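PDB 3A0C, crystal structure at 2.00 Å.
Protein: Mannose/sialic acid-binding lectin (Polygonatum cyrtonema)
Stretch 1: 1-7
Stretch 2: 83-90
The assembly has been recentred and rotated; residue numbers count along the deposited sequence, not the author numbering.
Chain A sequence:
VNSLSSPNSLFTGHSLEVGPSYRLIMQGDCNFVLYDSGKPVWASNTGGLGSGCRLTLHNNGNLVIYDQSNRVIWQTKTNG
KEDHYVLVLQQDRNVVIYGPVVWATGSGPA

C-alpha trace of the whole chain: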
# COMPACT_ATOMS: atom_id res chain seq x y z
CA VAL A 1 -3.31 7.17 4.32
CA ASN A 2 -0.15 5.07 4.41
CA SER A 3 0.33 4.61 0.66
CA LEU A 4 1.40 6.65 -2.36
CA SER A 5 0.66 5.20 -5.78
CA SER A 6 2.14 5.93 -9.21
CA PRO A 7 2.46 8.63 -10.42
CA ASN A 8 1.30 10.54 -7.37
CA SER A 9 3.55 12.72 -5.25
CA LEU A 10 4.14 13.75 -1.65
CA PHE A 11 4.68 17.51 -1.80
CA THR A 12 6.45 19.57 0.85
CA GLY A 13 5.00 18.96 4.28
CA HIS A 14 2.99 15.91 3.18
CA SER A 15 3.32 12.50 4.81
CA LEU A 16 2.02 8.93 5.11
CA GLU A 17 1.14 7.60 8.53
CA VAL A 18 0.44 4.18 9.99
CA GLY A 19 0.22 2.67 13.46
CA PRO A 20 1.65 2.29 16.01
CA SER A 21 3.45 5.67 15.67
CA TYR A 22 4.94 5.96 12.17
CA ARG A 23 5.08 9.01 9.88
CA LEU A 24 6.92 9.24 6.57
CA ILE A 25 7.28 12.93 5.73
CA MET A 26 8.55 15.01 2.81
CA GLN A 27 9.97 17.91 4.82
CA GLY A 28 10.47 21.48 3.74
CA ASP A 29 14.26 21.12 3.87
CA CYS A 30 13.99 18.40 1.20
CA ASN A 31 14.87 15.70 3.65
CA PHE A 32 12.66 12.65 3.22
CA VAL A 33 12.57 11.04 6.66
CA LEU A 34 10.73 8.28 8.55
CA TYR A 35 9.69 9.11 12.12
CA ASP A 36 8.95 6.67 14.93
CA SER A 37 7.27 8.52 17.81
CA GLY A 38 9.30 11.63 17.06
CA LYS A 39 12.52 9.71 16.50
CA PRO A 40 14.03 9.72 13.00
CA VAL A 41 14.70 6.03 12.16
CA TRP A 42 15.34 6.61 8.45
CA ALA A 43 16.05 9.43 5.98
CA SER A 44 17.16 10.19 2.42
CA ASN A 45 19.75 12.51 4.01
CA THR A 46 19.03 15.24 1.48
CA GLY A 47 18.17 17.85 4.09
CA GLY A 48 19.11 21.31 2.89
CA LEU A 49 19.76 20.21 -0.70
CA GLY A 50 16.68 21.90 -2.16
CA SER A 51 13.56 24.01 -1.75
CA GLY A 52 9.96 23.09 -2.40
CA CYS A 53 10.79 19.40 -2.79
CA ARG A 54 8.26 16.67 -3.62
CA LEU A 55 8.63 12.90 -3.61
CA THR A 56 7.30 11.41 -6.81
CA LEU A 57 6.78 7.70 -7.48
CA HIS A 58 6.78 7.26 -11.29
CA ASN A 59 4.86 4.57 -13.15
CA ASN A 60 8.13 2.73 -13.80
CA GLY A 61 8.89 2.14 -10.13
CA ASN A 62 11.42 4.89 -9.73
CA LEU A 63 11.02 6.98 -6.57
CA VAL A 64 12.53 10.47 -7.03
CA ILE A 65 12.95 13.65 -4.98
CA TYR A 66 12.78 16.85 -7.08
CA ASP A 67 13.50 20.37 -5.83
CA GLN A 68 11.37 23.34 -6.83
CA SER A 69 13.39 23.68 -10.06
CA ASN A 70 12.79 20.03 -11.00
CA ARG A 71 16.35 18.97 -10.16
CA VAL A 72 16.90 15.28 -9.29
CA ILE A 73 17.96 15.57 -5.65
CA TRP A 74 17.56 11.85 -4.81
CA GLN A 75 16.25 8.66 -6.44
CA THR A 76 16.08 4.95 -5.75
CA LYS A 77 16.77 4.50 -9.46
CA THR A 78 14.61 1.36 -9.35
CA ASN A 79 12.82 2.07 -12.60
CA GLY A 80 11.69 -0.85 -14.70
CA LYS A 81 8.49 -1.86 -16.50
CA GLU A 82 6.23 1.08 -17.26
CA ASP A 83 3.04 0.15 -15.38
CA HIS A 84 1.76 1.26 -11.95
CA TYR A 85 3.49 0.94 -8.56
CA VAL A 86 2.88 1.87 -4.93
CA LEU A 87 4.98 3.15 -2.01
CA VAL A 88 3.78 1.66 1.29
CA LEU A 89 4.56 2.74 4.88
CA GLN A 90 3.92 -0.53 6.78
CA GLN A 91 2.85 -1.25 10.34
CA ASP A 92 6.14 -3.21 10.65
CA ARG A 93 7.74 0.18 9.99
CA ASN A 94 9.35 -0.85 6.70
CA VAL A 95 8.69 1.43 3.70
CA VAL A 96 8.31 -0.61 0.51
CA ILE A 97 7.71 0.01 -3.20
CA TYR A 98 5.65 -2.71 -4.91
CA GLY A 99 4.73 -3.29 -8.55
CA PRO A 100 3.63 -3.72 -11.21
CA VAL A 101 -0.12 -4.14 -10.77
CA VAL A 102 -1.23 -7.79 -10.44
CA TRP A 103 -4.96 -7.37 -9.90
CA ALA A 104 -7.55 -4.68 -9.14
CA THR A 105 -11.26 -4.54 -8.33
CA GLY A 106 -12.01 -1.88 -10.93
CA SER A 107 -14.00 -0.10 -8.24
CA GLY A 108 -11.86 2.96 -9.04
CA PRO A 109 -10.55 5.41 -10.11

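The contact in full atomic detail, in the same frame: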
# COMPACT_ATOMS: atom_id res chain seq x y z
N VAL A 1 -3.77 7.97 5.49
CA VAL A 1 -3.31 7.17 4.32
C VAL A 1 -1.86 6.76 4.53
O VAL A 1 -1.04 7.57 4.97
CB VAL A 1 -3.40 8.01 3.03
CG1 VAL A 1 -3.47 7.10 1.80
CG2 VAL A 1 -4.59 8.91 3.09
N ASN A 2 -1.53 5.50 4.25
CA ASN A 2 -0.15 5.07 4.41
C ASN A 2 0.37 4.51 3.09
O ASN A 2 1.20 3.60 3.07
CB ASN A 2 -0.02 4.01 5.52
CG ASN A 2 -0.75 2.74 5.21
OD1 ASN A 2 -1.96 2.66 5.39
ND2 ASN A 2 -0.03 1.74 4.72
N SER A 3 -0.12 5.06 1.98
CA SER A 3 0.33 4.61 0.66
C SER A 3 0.37 5.76 -0.33
O SER A 3 -0.37 6.72 -0.19
CB SER A 3 -0.60 3.51 0.11
OG SER A 3 -1.79 4.08 -0.40
N LEU A 4 1.25 5.65 -1.31
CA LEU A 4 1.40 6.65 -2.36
C LEU A 4 1.55 5.85 -3.65
O LEU A 4 2.53 5.14 -3.83
CB LEU A 4 2.66 7.50 -2.15
CG LEU A 4 2.93 8.53 -3.26
CD1 LEU A 4 2.04 9.74 -3.01
CD2 LEU A 4 4.40 8.96 -3.29
N SER A 5 0.59 5.96 -4.55
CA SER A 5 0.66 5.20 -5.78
C SER A 5 1.02 6.00 -7.03
O SER A 5 0.67 7.17 -7.15
CB SER A 5 -0.65 4.44 -6.00
OG SER A 5 -1.74 5.33 -6.08
N SER A 6 1.72 5.34 -7.95
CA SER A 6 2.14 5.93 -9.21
C SER A 6 0.99 6.63 -9.93
O SER A 6 -0.08 6.06 -10.06
CB SER A 6 2.69 4.84 -10.12
OG SER A 6 3.59 4.01 -9.43
N PRO A 7 1.22 7.85 -10.46
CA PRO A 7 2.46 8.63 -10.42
C PRO A 7 2.26 9.80 -9.48
O PRO A 7 2.71 10.91 -9.75
CB PRO A 7 2.60 9.09 -11.86
CG PRO A 7 1.19 9.44 -12.19
CD PRO A 7 0.36 8.30 -11.57
N ASP A 83 4.35 0.68 -15.77
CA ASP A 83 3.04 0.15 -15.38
C ASP A 83 2.51 1.08 -14.29
O ASP A 83 2.34 2.28 -14.52
CB ASP A 83 3.22 -1.28 -14.84
CG ASP A 83 1.91 -2.05 -14.72
OD1 ASP A 83 1.02 -1.62 -13.96
OD2 ASP A 83 1.77 -3.10 -15.38
N HIS A 84 2.24 0.51 -13.12
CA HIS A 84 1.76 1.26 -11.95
C HIS A 84 2.35 0.59 -10.71
O HIS A 84 2.35 -0.63 -10.60
CB HIS A 84 0.23 1.25 -11.90
CG HIS A 84 -0.41 2.20 -12.87
ND1 HIS A 84 -0.27 3.57 -12.79
CD2 HIS A 84 -1.18 1.96 -13.97
CE1 HIS A 84 -0.91 4.14 -13.80
NE2 HIS A 84 -1.47 3.19 -14.53
N TYR A 85 2.87 1.41 -9.79
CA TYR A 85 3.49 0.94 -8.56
C TYR A 85 2.92 1.67 -7.35
O TYR A 85 2.11 2.61 -7.49
CB TYR A 85 5.00 1.16 -8.61
CG TYR A 85 5.69 0.39 -9.71
CD1 TYR A 85 5.50 0.74 -11.05
CD2 TYR A 85 6.50 -0.70 -9.42
CE1 TYR A 85 6.10 0.00 -12.09
CE2 TYR A 85 7.12 -1.45 -10.44
CZ TYR A 85 6.91 -1.09 -11.77
OH TYR A 85 7.50 -1.82 -12.78
N VAL A 86 3.37 1.27 -6.16
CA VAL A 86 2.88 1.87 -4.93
C VAL A 86 4.00 1.91 -3.88
O VAL A 86 4.83 1.01 -3.81
CB VAL A 86 1.63 1.05 -4.37
CG1 VAL A 86 2.07 -0.34 -3.88
CG2 VAL A 86 0.94 1.83 -3.26
N LEU A 87 4.01 2.97 -3.08
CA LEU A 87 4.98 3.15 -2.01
C LEU A 87 4.16 2.95 -0.73
O LEU A 87 3.21 3.70 -0.48
CB LEU A 87 5.53 4.58 -2.07
CG LEU A 87 6.65 5.01 -1.13
CD1 LEU A 87 6.97 6.47 -1.40
CD2 LEU A 87 6.25 4.85 0.31
N VAL A 88 4.52 1.96 0.07
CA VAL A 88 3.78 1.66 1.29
C VAL A 88 4.55 1.78 2.62
O VAL A 88 5.61 1.17 2.80
CB VAL A 88 3.16 0.19 1.21
CG1 VAL A 88 2.36 -0.15 2.47
CG2 VAL A 88 2.28 0.08 -0.02
N LEU A 89 4.01 2.59 3.53
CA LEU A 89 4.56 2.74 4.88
C LEU A 89 3.79 1.66 5.68
O LEU A 89 2.58 1.78 5.91
CB LEU A 89 4.27 4.13 5.45
CG LEU A 89 4.42 4.29 6.98
CD1 LEU A 89 5.83 3.93 7.45
CD2 LEU A 89 4.05 5.72 7.36
N GLN A 90 4.51 0.62 6.08
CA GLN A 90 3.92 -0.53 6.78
C GLN A 90 3.91 -0.48 8.30
O GLN A 90 4.76 0.16 8.91
CB GLN A 90 4.64 -1.80 6.31
CG GLN A 90 4.54 -2.01 4.81
CD GLN A 90 5.30 -3.24 4.32
OE1 GLN A 90 5.10 -3.69 3.19
NE2 GLN A 90 6.17 -3.77 5.16

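The N-terminal segment of the chain pairs with a strand some 80 residues later in an antiparallel arrangement: strand 3-5 runs against strand 86-89 with an angle of 174° between their directions, and the contact buries 485 Å² in all. Leu4 and Leu87 form the hydrogen-bonded pair at its centre. Leu4 N donates to Leu87 O (2.9 Å) and Leu87 N to Leu4 O (2.7 Å), so each of the two residues has both its amide and its carbonyl satisfied by the other. The same carbonyls also receive CA-H...O contacts, Ser3 CA to Leu87 O at 3.2 Å and Val86 CA to Leu4 O at 3.5 Å, as is common between antiparallel strands.

On either side of this pair lie the non-hydrogen-bonded pairs Ser3 with Val88 and Ser5 with Val86, the latter the closest in register, with Ser5 CA and Val86 CA 4.1 Å apart. Beyond them the ladder continues, but a side chain completes each end. At one end Leu89 N donates to Asn2 O (3.0 Å); the return bond comes from the amide side chain, Asn2 ND2 to Leu89 O (2.9 Å, 132° at the hydrogen). With chi1 in p, Asn2 thus serves as acceptor through its backbone and donor through its carboxamide, whose OD1 is satisfied elsewhere in the structure. At the other end Ser6 N donates to Tyr85 O (2.8 Å, nearly linear at 171°), and Tyr85 N donates to Ser6 OG (2.7 Å). Here the hydroxyl takes the acceptor role that Leu4 O plays for Leu87 N. The CA-to-CB bond of Ser6 points toward the other stretch, and the short side chain, in m, sets OG near the plane of the Tyr85 ring, at its edge; OG also lies 2.8 Å from Tyr85 O.

The side chains divide between the two faces of the sheet. Leu4 and Leu87 share one, both with chi1 in t, and their methyls meet at 4.0 Å between Leu4 CD2 and Leu87 CD1, an apolar contact suited to two buried residues. Ser3, Ser5, Val86 and Val88 share the other, where the partly exposed serines lie beside buried valines: Val86 CG2 is 4.1 Å from both Ser3 CB and Ser5 CB. Ser3 OG finds its hydrogen bond elsewhere in the structure. After Ser6 a cis peptide bond leads into exposed Pro7, and the contact fades there; exposed His84 still brings ND1 to 3.7 Å from Ser6 O.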